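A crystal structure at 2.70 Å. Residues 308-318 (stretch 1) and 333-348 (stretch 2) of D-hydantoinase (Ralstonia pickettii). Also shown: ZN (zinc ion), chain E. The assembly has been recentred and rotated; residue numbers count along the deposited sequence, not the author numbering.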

# COMPACT_ATOMS: atom_id res chain seq x y z
N GLU A 308 -12.04 -17.95 2.29
CA GLU A 308 -12.64 -18.99 3.11
C GLU A 308 -13.19 -20.12 2.26
O GLU A 308 -13.40 -21.23 2.75
N THR A 309 -13.42 -19.86 0.97
CA THR A 309 -13.98 -20.89 0.11
C THR A 309 -14.15 -20.39 -1.31
O THR A 309 -13.92 -19.23 -1.59
N VAL A 310 -14.56 -21.29 -2.19
CA VAL A 310 -14.85 -20.95 -3.58
C VAL A 310 -16.28 -21.47 -3.76
O VAL A 310 -16.48 -22.67 -3.95
N SER A 311 -17.26 -20.57 -3.64
CA SER A 311 -18.66 -20.96 -3.79
C SER A 311 -19.07 -20.73 -5.23
O SER A 311 -18.24 -20.32 -6.04
N SER A 312 -20.34 -20.98 -5.55
CA SER A 312 -20.82 -20.83 -6.93
C SER A 312 -21.72 -19.64 -7.28
O SER A 312 -21.68 -19.16 -8.41
N ASP A 313 -22.52 -19.17 -6.33
CA ASP A 313 -23.46 -18.07 -6.61
C ASP A 313 -24.35 -18.56 -7.76
O ASP A 313 -24.59 -17.85 -8.74
N HIS A 314 -24.81 -19.80 -7.61
CA HIS A 314 -25.66 -20.47 -8.59
C HIS A 314 -27.02 -19.80 -8.82
O HIS A 314 -27.80 -19.59 -7.88
N CYS A 315 -27.28 -19.49 -10.09
CA CYS A 315 -28.53 -18.88 -10.52
C CYS A 315 -29.02 -19.64 -11.75
O CYS A 315 -28.24 -20.34 -12.40
N SER A 316 -30.30 -19.50 -12.07
CA SER A 316 -30.84 -20.20 -13.22
C SER A 316 -31.77 -19.34 -14.07
O SER A 316 -32.98 -19.35 -13.87
N TRP A 317 -31.19 -18.59 -15.00
CA TRP A 317 -31.99 -17.76 -15.89
C TRP A 317 -31.79 -18.31 -17.29
O TRP A 317 -30.74 -18.12 -17.90
N LEU A 318 -32.81 -19.01 -17.79
CA LEU A 318 -32.75 -19.60 -19.12
C LEU A 318 -32.18 -18.62 -20.11
O LEU A 318 -32.56 -17.45 -20.13
N ILE A 333 -31.48 -7.69 -18.67
CA ILE A 333 -30.99 -9.07 -18.57
C ILE A 333 -30.87 -9.50 -17.11
O ILE A 333 -30.09 -8.92 -16.36
N PRO A 334 -31.65 -10.51 -16.69
CA PRO A 334 -31.56 -10.95 -15.29
C PRO A 334 -30.14 -11.44 -14.99
O PRO A 334 -29.58 -12.27 -15.71
N ASN A 335 -29.55 -10.89 -13.93
CA ASN A 335 -28.19 -11.23 -13.53
C ASN A 335 -28.04 -12.60 -12.90
O ASN A 335 -28.87 -13.01 -12.08
N GLY A 336 -26.98 -13.31 -13.27
CA GLY A 336 -26.74 -14.62 -12.69
C GLY A 336 -26.40 -15.70 -13.69
O GLY A 336 -26.84 -15.66 -14.84
N ALA A 337 -25.60 -16.67 -13.24
CA ALA A 337 -25.20 -17.80 -14.07
C ALA A 337 -25.18 -19.08 -13.21
O ALA A 337 -24.96 -19.02 -12.00
N PRO A 338 -25.40 -20.24 -13.84
CA PRO A 338 -25.41 -21.52 -13.14
C PRO A 338 -24.02 -22.11 -12.91
O PRO A 338 -23.07 -21.79 -13.63
N GLY A 339 -23.90 -22.97 -11.90
CA GLY A 339 -22.63 -23.59 -11.62
C GLY A 339 -22.55 -24.47 -10.38
O GLY A 339 -21.48 -24.97 -10.07
N VAL A 340 -23.66 -24.69 -9.68
CA VAL A 340 -23.62 -25.51 -8.47
C VAL A 340 -23.07 -26.91 -8.74
O VAL A 340 -22.42 -27.50 -7.88
N GLU A 341 -23.32 -27.43 -9.94
CA GLU A 341 -22.85 -28.77 -10.28
C GLU A 341 -21.39 -28.82 -10.69
O GLU A 341 -20.66 -29.73 -10.29
N GLU A 342 -20.96 -27.85 -11.49
CA GLU A 342 -19.59 -27.81 -11.98
C GLU A 342 -18.55 -27.34 -10.98
O GLU A 342 -17.36 -27.60 -11.16
N ARG A 343 -18.99 -26.68 -9.91
CA ARG A 343 -18.06 -26.13 -8.92
C ARG A 343 -16.83 -26.98 -8.59
O ARG A 343 -15.71 -26.57 -8.87
N LEU A 344 -17.03 -28.16 -8.01
CA LEU A 344 -15.90 -29.01 -7.64
C LEU A 344 -14.96 -29.35 -8.79
O LEU A 344 -13.75 -29.14 -8.69
N MET A 345 -15.50 -29.86 -9.89
CA MET A 345 -14.64 -30.21 -11.02
C MET A 345 -13.78 -29.04 -11.46
O MET A 345 -12.58 -29.18 -11.65
N MET A 346 -14.41 -27.88 -11.60
CA MET A 346 -13.71 -26.67 -12.02
C MET A 346 -12.62 -26.25 -11.04
O MET A 346 -11.50 -25.94 -11.44
N VAL A 347 -12.93 -26.23 -9.75
CA VAL A 347 -11.94 -25.86 -8.76
C VAL A 347 -10.83 -26.90 -8.73
O VAL A 347 -9.65 -26.56 -8.58
N TYR A 348 -11.21 -28.17 -8.90
CA TYR A 348 -10.26 -29.27 -8.89
C TYR A 348 -9.22 -29.15 -10.00
O TYR A 348 -8.08 -29.61 -9.85

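The strongest polar link between the two stretches is centred on the imidazole of His 314. Its side chain adopts a t rotamer (chi1 -179°, chi2 80°), which places ND1 at the turn that precedes the helix of the second stretch. There the backbone N of Gly 339 donates a nearly linear hydrogen bond to His 314 ND1 (2.9 Å, 169°), approaching the ring at its edge, near the ring plane. Because ND1 accepts this bond, it must be unprotonated, and NE2 is satisfied elsewhere in the structure. The backbone N of Val 340 also lies 3.0 Å from His 314 ND1.

One residue further along, the backbones meet directly: Cys 315 N donates to Ala 337 O at 3.0 Å. At the indole of Trp 317, NE1 reaches Asn 335 O at 2.8 Å, but the bent N-H...O angle of 128° makes this a weak hydrogen bond despite the short distance. At the other end of the contact, Arg 343 points toward the first stretch in an extended t,t conformation that turns at chi3 (59°, p). Arg 343 NH1 donates a straight hydrogen bond to Val 310 O (3.2 Å, 173°), and the carbonyl lies near the guanidinium plane. The aliphatic part of the same side chain also packs here, with Arg 343 CD 3.2 Å from Val 310 O and 3.9 Å from Ser 311 C.

Asp 313 contributes to a different site. Its t rotamer carries OD1 to the zinc ion, with Asp 313 OD1 2.2 Å from ZN; three further ligand atoms come from elsewhere in the structure. The Asp 313 side chain makes no close contact with the second stretch, and what it binds here is the metal.

Around these polar anchors, the rings are covered by aliphatic groups. Val 340 (chi1 75°, p) lies over one face of His 314, with Val 340 CG1 3.8 Å from the ring centroid and only 12° off the normal, a CH-pi contact that complements the hydrogen bond at the ring edge. Trp 317 (m, chi2 124°) points toward the second stretch and is arranged similarly: Pro 334 CB sits 3.8 Å above the centroid of its five-membered ring, almost on the normal, while Asn 335 O and Gly 336 O lie at the edge.

Between the two rings, Cys 315 (m) sets its CB 3.7 Å from Gly 336 CA. Glycine suits this position doubly: an ideal CB on Gly 336 would fall 2.6 Å from Cys 315 CB, a clash, and the backbone angles would jam it against the preceding carbonyl oxygen.

Toward the helix, Ser 312 (p) points in, its CB 3.9 Å from Gly 339 O and its OG 3.8 Å from Val 340 CA. The packing ends in an apolar contact between two t valines, Val 310 CG1 and Val 347 CG2, 3.6 Å apart, one helical turn beyond Arg 343.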

# COMPACT_ATOMS: atom_id res chain seq x y z
CB GLU A 308 -13.78 -18.40 3.94
CG GLU A 308 -13.36 -17.27 4.82
CD GLU A 308 -12.25 -17.66 5.75
OE1 GLU A 308 -12.38 -18.73 6.39
OE2 GLU A 308 -11.26 -16.91 5.86
CB THR A 309 -15.39 -21.32 0.61
OG1 THR A 309 -15.91 -22.37 -0.21
CG2 THR A 309 -16.35 -20.15 0.54
CB VAL A 310 -13.94 -21.68 -4.59
CG1 VAL A 310 -14.40 -21.36 -6.01
CG2 VAL A 310 -12.49 -21.26 -4.40
CB SER A 311 -19.54 -20.15 -2.83
OG SER A 311 -19.32 -18.76 -2.95
CB SER A 312 -21.53 -22.11 -7.38
OG SER A 312 -22.72 -22.33 -6.62
CB ASP A 313 -22.73 -16.77 -7.00
CG ASP A 313 -23.67 -15.56 -7.02
OD1 ASP A 313 -24.71 -15.58 -6.33
OD2 ASP A 313 -23.35 -14.56 -7.72
CB HIS A 314 -25.89 -21.93 -8.16
CG HIS A 314 -26.74 -22.71 -9.11
ND1 HIS A 314 -26.24 -23.25 -10.28
CD2 HIS A 314 -28.06 -23.01 -9.09
CE1 HIS A 314 -27.22 -23.85 -10.94
NE2 HIS A 314 -28.34 -23.72 -10.23
CB CYS A 315 -28.33 -17.41 -10.86
SG CYS A 315 -28.04 -16.36 -9.44
CB SER A 316 -31.56 -21.47 -12.76
OG SER A 316 -32.27 -21.23 -11.55
CB TRP A 317 -31.52 -16.31 -15.82
CG TRP A 317 -31.64 -15.70 -14.47
CD1 TRP A 317 -30.64 -15.12 -13.74
CD2 TRP A 317 -32.82 -15.61 -13.66
NE1 TRP A 317 -31.12 -14.68 -12.54
CE2 TRP A 317 -32.45 -14.97 -12.46
CE3 TRP A 317 -34.15 -16.01 -13.84
CZ2 TRP A 317 -33.37 -14.71 -11.43
CZ3 TRP A 317 -35.07 -15.76 -12.82
CH2 TRP A 317 -34.67 -15.12 -11.63
CB LEU A 318 -34.14 -20.03 -19.57
CG LEU A 318 -34.86 -21.11 -18.77
CD1 LEU A 318 -36.24 -21.31 -19.36
CD2 LEU A 318 -34.06 -22.41 -18.79
CB ILE A 333 -29.60 -9.24 -19.20
CG1 ILE A 333 -29.61 -8.77 -20.65
CG2 ILE A 333 -29.16 -10.69 -19.10
CD1 ILE A 333 -28.26 -8.78 -21.31
CB PRO A 334 -32.62 -12.04 -15.20
CG PRO A 334 -32.73 -12.55 -16.62
CD PRO A 334 -32.66 -11.29 -17.43
CB ASN A 335 -27.65 -10.17 -12.55
CG ASN A 335 -27.45 -8.81 -13.20
OD1 ASN A 335 -26.97 -7.87 -12.55
ND2 ASN A 335 -27.81 -8.70 -14.48
CB ALA A 337 -23.82 -17.55 -14.67
CB PRO A 338 -26.24 -22.39 -14.07
CG PRO A 338 -25.76 -21.94 -15.42
CD PRO A 338 -25.73 -20.42 -15.27
CB VAL A 340 -25.02 -25.63 -7.80
CG1 VAL A 340 -25.91 -26.58 -8.60
CG2 VAL A 340 -24.87 -26.11 -6.37
CB GLU A 341 -23.70 -29.37 -11.41
CG GLU A 341 -23.52 -30.89 -11.53
CD GLU A 341 -24.35 -31.51 -12.64
OE1 GLU A 341 -25.54 -31.14 -12.79
OE2 GLU A 341 -23.82 -32.38 -13.36
CB GLU A 342 -19.52 -26.92 -13.23
CG GLU A 342 -20.45 -27.33 -14.35
CD GLU A 342 -21.81 -26.65 -14.30
OE1 GLU A 342 -22.35 -26.46 -13.19
OE2 GLU A 342 -22.33 -26.31 -15.38
CB ARG A 343 -18.78 -25.77 -7.62
CG ARG A 343 -17.88 -25.00 -6.64
CD ARG A 343 -18.57 -24.62 -5.33
NE ARG A 343 -19.06 -25.78 -4.60
CZ ARG A 343 -18.74 -26.07 -3.35
NH1 ARG A 343 -17.92 -25.27 -2.67
NH2 ARG A 343 -19.24 -27.15 -2.76
CB LEU A 344 -16.37 -30.31 -6.98
CG LEU A 344 -17.04 -30.27 -5.60
CD1 LEU A 344 -16.51 -31.40 -4.77
CD2 LEU A 344 -16.78 -28.96 -4.90
CB MET A 345 -15.46 -30.72 -12.20
CG MET A 345 -16.01 -32.13 -12.02
SD MET A 345 -16.89 -32.70 -13.49
CE MET A 345 -18.42 -31.76 -13.34
CB MET A 346 -14.72 -25.54 -12.21
CG MET A 346 -15.64 -25.74 -13.39
SD MET A 346 -14.73 -25.81 -14.95
CE MET A 346 -14.58 -27.48 -15.12
CB VAL A 347 -12.57 -25.74 -7.35
CG1 VAL A 347 -11.49 -25.59 -6.29
CG2 VAL A 347 -13.53 -24.55 -7.31
CB TYR A 348 -10.98 -30.62 -9.02
CG TYR A 348 -10.04 -31.81 -8.96
CD1 TYR A 348 -9.52 -32.25 -7.73
CD2 TYR A 348 -9.62 -32.46 -10.12
CE1 TYR A 348 -8.60 -33.29 -7.67
CE2 TYR A 348 -8.70 -33.50 -10.07
CZ TYR A 348 -8.19 -33.91 -8.84
OH TYR A 348 -7.25 -34.90 -8.79
ZN ZN E . -25.39 -14.06 -4.86